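PDB 3GF8: putative polysaccharide binding proteins (DUF1812) from Bacteroides thetaiotaomicron VPI-5482, which is of unknown function but is probably an outer-membrane lipoprotein that takes part in fimbrial assembly. Local coordinates for residues A[99-111]-A[178-190]. Numbering follows the deposited sequence.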
loop_
_atom_site.group_PDB
_atom_site.type_symbol
_atom_site.label_atom_id
_atom_site.label_comp_id
_atom_site.label_asym_id
_atom_site.label_seq_id
_atom_site.Cartn_x
_atom_site.Cartn_y
_atom_site.Cartn_z
ATOM N N SER A 99 -17.598 -10.790 -18.362
ATOM C CA SER A 99 -16.608 -10.901 -17.284
ATOM C C SER A 99 -17.226 -10.986 -15.884
ATOM O O SER A 99 -18.342 -10.579 -15.670
ATOM C CB SER A 99 -15.645 -9.704 -17.344
ATOM O OG SER A 99 -15.179 -9.507 -18.679
ATOM N N THR A 100 -16.470 -11.516 -14.921
ATOM C CA THR A 100 -16.879 -11.562 -13.519
ATOM C C THR A 100 -15.742 -11.012 -12.646
ATOM O O THR A 100 -14.652 -10.718 -13.174
ATOM C CB THR A 100 -17.169 -12.991 -13.107
ATOM O OG1 THR A 100 -15.950 -13.736 -13.138
ATOM C CG2 THR A 100 -18.178 -13.637 -14.071
ATOM N N LEU A 101 -16.002 -10.880 -11.337
ATOM C CA LEU A 101 -15.043 -10.316 -10.371
ATOM C C LEU A 101 -13.655 -10.915 -10.465
ATOM O O LEU A 101 -12.686 -10.190 -10.429
ATOM C CB LEU A 101 -15.523 -10.497 -8.916
ATOM C CG LEU A 101 -16.330 -9.365 -8.271
ATOM C CD1 LEU A 101 -16.858 -9.849 -6.938
ATOM C CD2 LEU A 101 -15.500 -8.095 -8.087
ATOM N N THR A 102 -13.562 -12.235 -10.597
ATOM C CA THR A 102 -12.253 -12.870 -10.566
ATOM C C THR A 102 -11.417 -12.468 -11.776
ATOM O O THR A 102 -10.201 -12.649 -11.753
ATOM C CB THR A 102 -12.370 -14.398 -10.454
ATOM O OG1 THR A 102 -13.002 -14.930 -11.634
ATOM C CG2 THR A 102 -13.201 -14.814 -9.186
ATOM N N ASP A 103 -12.044 -11.924 -12.829
ATOM C CA ASP A 103 -11.298 -11.387 -13.979
ATOM C C ASP A 103 -10.581 -10.065 -13.709
ATOM O O ASP A 103 -9.725 -9.646 -14.512
ATOM C CB ASP A 103 -12.220 -11.142 -15.177
ATOM C CG ASP A 103 -12.757 -12.430 -15.784
ATOM O OD1 ASP A 103 -12.032 -13.435 -15.785
ATOM O OD2 ASP A 103 -13.915 -12.442 -16.253
ATOM N N LEU A 104 -11.001 -9.367 -12.655
ATOM C CA LEU A 104 -10.505 -8.020 -12.349
ATOM C C LEU A 104 -9.196 -8.122 -11.563
ATOM O O LEU A 104 -9.162 -8.684 -10.457
ATOM C CB LEU A 104 -11.529 -7.220 -11.524
ATOM C CG LEU A 104 -11.202 -5.738 -11.329
ATOM C CD1 LEU A 104 -11.150 -5.108 -12.667
ATOM C CD2 LEU A 104 -12.212 -5.007 -10.455
ATOM N N LYS A 105 -8.120 -7.600 -12.147
ATOM C CA LYS A 105 -6.816 -7.696 -11.518
ATOM C C LYS A 105 -6.092 -6.396 -11.772
ATOM O O LYS A 105 -6.282 -5.790 -12.800
ATOM C CB LYS A 105 -6.041 -8.841 -12.129
ATOM C CG LYS A 105 -6.798 -10.161 -12.125
ATOM C CD LYS A 105 -5.969 -11.265 -12.708
ATOM C CE LYS A 105 -6.663 -12.577 -12.495
ATOM N NZ LYS A 105 -6.142 -13.550 -13.427
ATOM N N LEU A 106 -5.246 -5.997 -10.833
ATOM C CA LEU A 106 -4.482 -4.774 -10.932
ATOM C C LEU A 106 -3.032 -5.222 -10.856
ATOM O O LEU A 106 -2.653 -6.022 -9.992
ATOM C CB LEU A 106 -4.867 -3.830 -9.814
ATOM C CG LEU A 106 -4.187 -2.441 -9.730
ATOM C CD1 LEU A 106 -5.088 -1.409 -9.095
ATOM C CD2 LEU A 106 -2.919 -2.528 -8.959
ATOM N N LYS A 107 -2.227 -4.755 -11.798
ATOM C CA LYS A 107 -0.821 -5.125 -11.803
ATOM C C LYS A 107 0.045 -3.875 -11.849
ATOM O O LYS A 107 -0.170 -2.995 -12.674
ATOM C CB LYS A 107 -0.520 -6.075 -12.959
ATOM C CG LYS A 107 0.919 -6.499 -12.981
ATOM C CD LYS A 107 1.263 -7.355 -14.171
ATOM C CE LYS A 107 1.203 -8.839 -13.814
ATOM N NZ LYS A 107 1.477 -9.712 -14.984
ATOM N N LEU A 108 0.993 -3.762 -10.917
ATOM C CA LEU A 108 1.986 -2.680 -10.975
ATOM C C LEU A 108 2.824 -2.890 -12.234
ATOM O O LEU A 108 3.298 -4.000 -12.481
ATOM C CB LEU A 108 2.895 -2.707 -9.737
ATOM C CG LEU A 108 4.058 -1.729 -9.614
ATOM C CD1 LEU A 108 3.583 -0.283 -9.589
ATOM C CD2 LEU A 108 4.926 -2.059 -8.337
ATOM N N LYS A 109 2.966 -1.847 -13.049
ATOM C CA LYS A 109 3.744 -1.932 -14.265
ATOM C C LYS A 109 5.212 -2.084 -13.929
ATOM O O LYS A 109 5.718 -1.431 -12.997
ATOM C CB LYS A 109 3.542 -0.665 -15.105
ATOM C CG LYS A 109 2.108 -0.534 -15.681
ATOM C CD LYS A 109 2.051 0.689 -16.585
ATOM C CE LYS A 109 0.675 1.051 -17.047
ATOM N NZ LYS A 109 0.647 2.477 -17.501
ATOM N N ARG A 110 5.884 -2.954 -14.675
ATOM C CA ARG A 110 7.336 -3.133 -14.580
ATOM C C ARG A 110 7.963 -3.436 -15.944
ATOM O O ARG A 110 7.316 -3.910 -16.857
ATOM C CB ARG A 110 7.732 -4.203 -13.566
ATOM C CG ARG A 110 7.578 -5.680 -14.053
ATOM C CD ARG A 110 6.147 -5.991 -14.514
ATOM N NE ARG A 110 5.173 -5.905 -13.419
ATOM C CZ ARG A 110 4.785 -6.939 -12.660
ATOM N NH1 ARG A 110 5.288 -8.153 -12.863
ATOM N NH2 ARG A 110 3.895 -6.757 -11.677
ATOM N N GLU A 111 9.238 -3.151 -16.049
ATOM C CA GLU A 111 10.060 -3.531 -17.174
ATOM C C GLU A 111 10.644 -4.915 -16.958
ATOM O O GLU A 111 10.513 -5.460 -15.867
ATOM C CB GLU A 111 11.226 -2.582 -17.234
ATOM C CG GLU A 111 10.888 -1.138 -17.538
ATOM C CD GLU A 111 12.190 -0.320 -17.690
ATOM O OE1 GLU A 111 13.232 -0.742 -17.079
ATOM O OE2 GLU A 111 12.156 0.714 -18.421
ATOM N N ASN A 178 4.529 -8.677 -4.573
ATOM C CA ASN A 178 3.272 -8.093 -4.146
ATOM C C ASN A 178 2.687 -7.145 -5.174
ATOM O O ASN A 178 1.853 -6.338 -4.827
ATOM C CB ASN A 178 3.433 -7.365 -2.785
ATOM C CG ASN A 178 4.496 -6.274 -2.791
ATOM O OD1 ASN A 178 5.284 -6.135 -3.721
ATOM N ND2 ASN A 178 4.526 -5.493 -1.720
ATOM N N GLY A 179 3.065 -7.284 -6.441
ATOM C CA GLY A 179 2.648 -6.335 -7.472
ATOM C C GLY A 179 1.410 -6.723 -8.268
ATOM O O GLY A 179 1.098 -6.060 -9.270
ATOM N N HIS A 180 0.684 -7.762 -7.847
ATOM C CA HIS A 180 -0.496 -8.232 -8.621
ATOM C C HIS A 180 -1.678 -8.497 -7.668
ATOM O O HIS A 180 -1.670 -9.462 -6.910
ATOM C CB HIS A 180 -0.131 -9.489 -9.422
ATOM C CG HIS A 180 -1.022 -9.771 -10.591
ATOM N ND1 HIS A 180 -1.017 -10.988 -11.238
ATOM C CD2 HIS A 180 -1.950 -9.009 -11.222
ATOM C CE1 HIS A 180 -1.880 -10.948 -12.239
ATOM N NE2 HIS A 180 -2.472 -9.767 -12.240
ATOM N N LEU A 181 -2.668 -7.609 -7.681
ATOM C CA LEU A 181 -3.756 -7.674 -6.706
ATOM C C LEU A 181 -5.056 -8.148 -7.361
ATOM O O LEU A 181 -5.457 -7.642 -8.384
ATOM C CB LEU A 181 -3.951 -6.312 -6.036
ATOM C CG LEU A 181 -2.695 -5.761 -5.351
ATOM C CD1 LEU A 181 -2.943 -4.406 -4.760
ATOM C CD2 LEU A 181 -2.147 -6.796 -4.317
ATOM N N GLY A 182 -5.711 -9.108 -6.727
ATOM C CA GLY A 182 -7.012 -9.574 -7.163
ATOM C C GLY A 182 -8.138 -8.663 -6.726
ATOM O O GLY A 182 -7.935 -7.705 -5.964
ATOM N N HIS A 183 -9.343 -8.985 -7.188
ATOM C CA HIS A 183 -10.558 -8.196 -6.869
ATOM C C HIS A 183 -10.882 -8.155 -5.371
ATOM O O HIS A 183 -11.652 -7.286 -4.916
ATOM C CB HIS A 183 -11.771 -8.816 -7.573
ATOM C CG HIS A 183 -12.175 -10.117 -6.972
ATOM N ND1 HIS A 183 -11.565 -11.311 -7.307
ATOM C CD2 HIS A 183 -13.074 -10.402 -6.007
ATOM C CE1 HIS A 183 -12.108 -12.283 -6.597
ATOM N NE2 HIS A 183 -13.021 -11.756 -5.796
ATOM N N ASP A 184 -10.334 -9.116 -4.632
ATOM C CA ASP A 184 -10.461 -9.174 -3.171
ATOM C C ASP A 184 -9.260 -8.553 -2.419
ATOM O O ASP A 184 -9.156 -8.678 -1.196
ATOM C CB ASP A 184 -10.666 -10.644 -2.712
ATOM C CG ASP A 184 -9.463 -11.559 -3.018
ATOM O OD1 ASP A 184 -8.456 -11.145 -3.649
ATOM O OD2 ASP A 184 -9.509 -12.713 -2.600
ATOM N N ASN A 185 -8.370 -7.885 -3.152
ATOM C CA ASN A 185 -7.153 -7.240 -2.615
ATOM C C ASN A 185 -6.049 -8.251 -2.243
ATOM O O ASN A 185 -5.070 -7.886 -1.615
ATOM C CB ASN A 185 -7.478 -6.298 -1.429
ATOM C CG ASN A 185 -6.494 -5.115 -1.302
ATOM O OD1 ASN A 185 -5.950 -4.625 -2.293
ATOM N ND2 ASN A 185 -6.273 -4.661 -0.082
ATOM N N SER A 186 -6.186 -9.514 -2.641
ATOM C CA SER A 186 -5.163 -10.489 -2.298
ATOM C C SER A 186 -4.046 -10.489 -3.324
ATOM O O SER A 186 -4.228 -10.132 -4.499
ATOM C CB SER A 186 -5.764 -11.894 -2.165
ATOM O OG SER A 186 -6.242 -12.366 -3.428
ATOM N N LEU A 187 -2.874 -10.893 -2.872
ATOM C CA LEU A 187 -1.715 -10.972 -3.747
ATOM C C LEU A 187 -1.835 -12.188 -4.666
ATOM O O LEU A 187 -1.858 -13.323 -4.218
ATOM C CB LEU A 187 -0.424 -11.027 -2.947
ATOM C CG LEU A 187 0.159 -9.722 -2.370
ATOM C CD1 LEU A 187 -0.827 -9.008 -1.550
ATOM C CD2 LEU A 187 1.373 -10.095 -1.529
ATOM N N LEU A 188 -1.945 -11.926 -5.961
ATOM C CA LEU A 188 -1.903 -12.960 -6.987
ATOM C C LEU A 188 -0.458 -13.373 -7.232
ATOM O O LEU A 188 0.479 -12.682 -6.822
ATOM C CB LEU A 188 -2.529 -12.428 -8.289
ATOM C CG LEU A 188 -3.952 -11.886 -8.143
ATOM C CD1 LEU A 188 -4.558 -11.407 -9.487
ATOM C CD2 LEU A 188 -4.863 -12.948 -7.491
ATOM N N ASP A 189 -0.282 -14.497 -7.914
ATOM C CA ASP A 189 1.043 -14.952 -8.285
ATOM C C ASP A 189 1.622 -13.924 -9.247
ATOM O O ASP A 189 0.905 -13.360 -10.077
ATOM C CB ASP A 189 0.993 -16.342 -8.930
ATOM C CG ASP A 189 0.740 -17.460 -7.897
ATOM O OD1 ASP A 189 0.571 -17.152 -6.696
ATOM O OD2 ASP A 189 0.712 -18.648 -8.268
ATOM N N ASP A 190 2.907 -13.656 -9.101
ATOM C CA ASP A 190 3.575 -12.608 -9.880
ATOM C C ASP A 190 5.062 -12.829 -9.746
ATOM O O ASP A 190 5.492 -13.648 -8.937
ATOM C CB ASP A 190 3.153 -11.210 -9.392
ATOM C CG ASP A 190 3.514 -10.080 -10.390
ATOM O OD1 ASP A 190 3.982 -10.360 -11.511
ATOM O OD2 ASP A 190 3.353 -8.889 -10.038
HETATM O O HOH W 1 -9.310 -11.154 -9.106
HETATM O O HOH W 2 -8.431 -6.361 -8.919
#
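Lys-107 and His-180, an antiparallel, non-hydrogen-bonded residue pair, illustrate how a long side chain can roof a ring. Lys-107 CB lies 3.7 Å from His-180 CD2; with CG anti to the backbone N (chi1 -179°), CG then passes Gly-179 O, CD lies over one face of the Arg-110 guanidinium, and a bend at chi3 (-96°) swings CE over the centre of the imidazole, a CH-pi contact of 3.9 Å to the centroid. NZ ends 4.3 Å from Asp-190 OD1, too far for a salt bridge. Leu-188 CD1 closes the opposite ring face, and His-180 ND1 donates a rather long bond, in the ring plane, to Asp-189 O, which helps to hold the ring's rotation. Alongside, Arg-110 makes an end-on salt bridge to Asp-190, NH1 to OD1 and NH2 to OD2 (2.7 Å), the planes nearly coplanar, while NE and NH2 share Leu-108 O. A leucine in place of Arg-110 would probably cost the Asp-190 carboxylate both guanidinium bonds, leaving only the more distant Lys-107 NZ in this contact. Backbone hydrogen bonds in both directions join Leu-106 to Leu-181, whose side chains lie on the other sheet face. Strand 105-108 thus runs between 180-182 and 89-91 in a three-stranded antiparallel sheet, Leu-106 packing on Trp-82 of strand 75-83 and Leu-108 on strand 193-195.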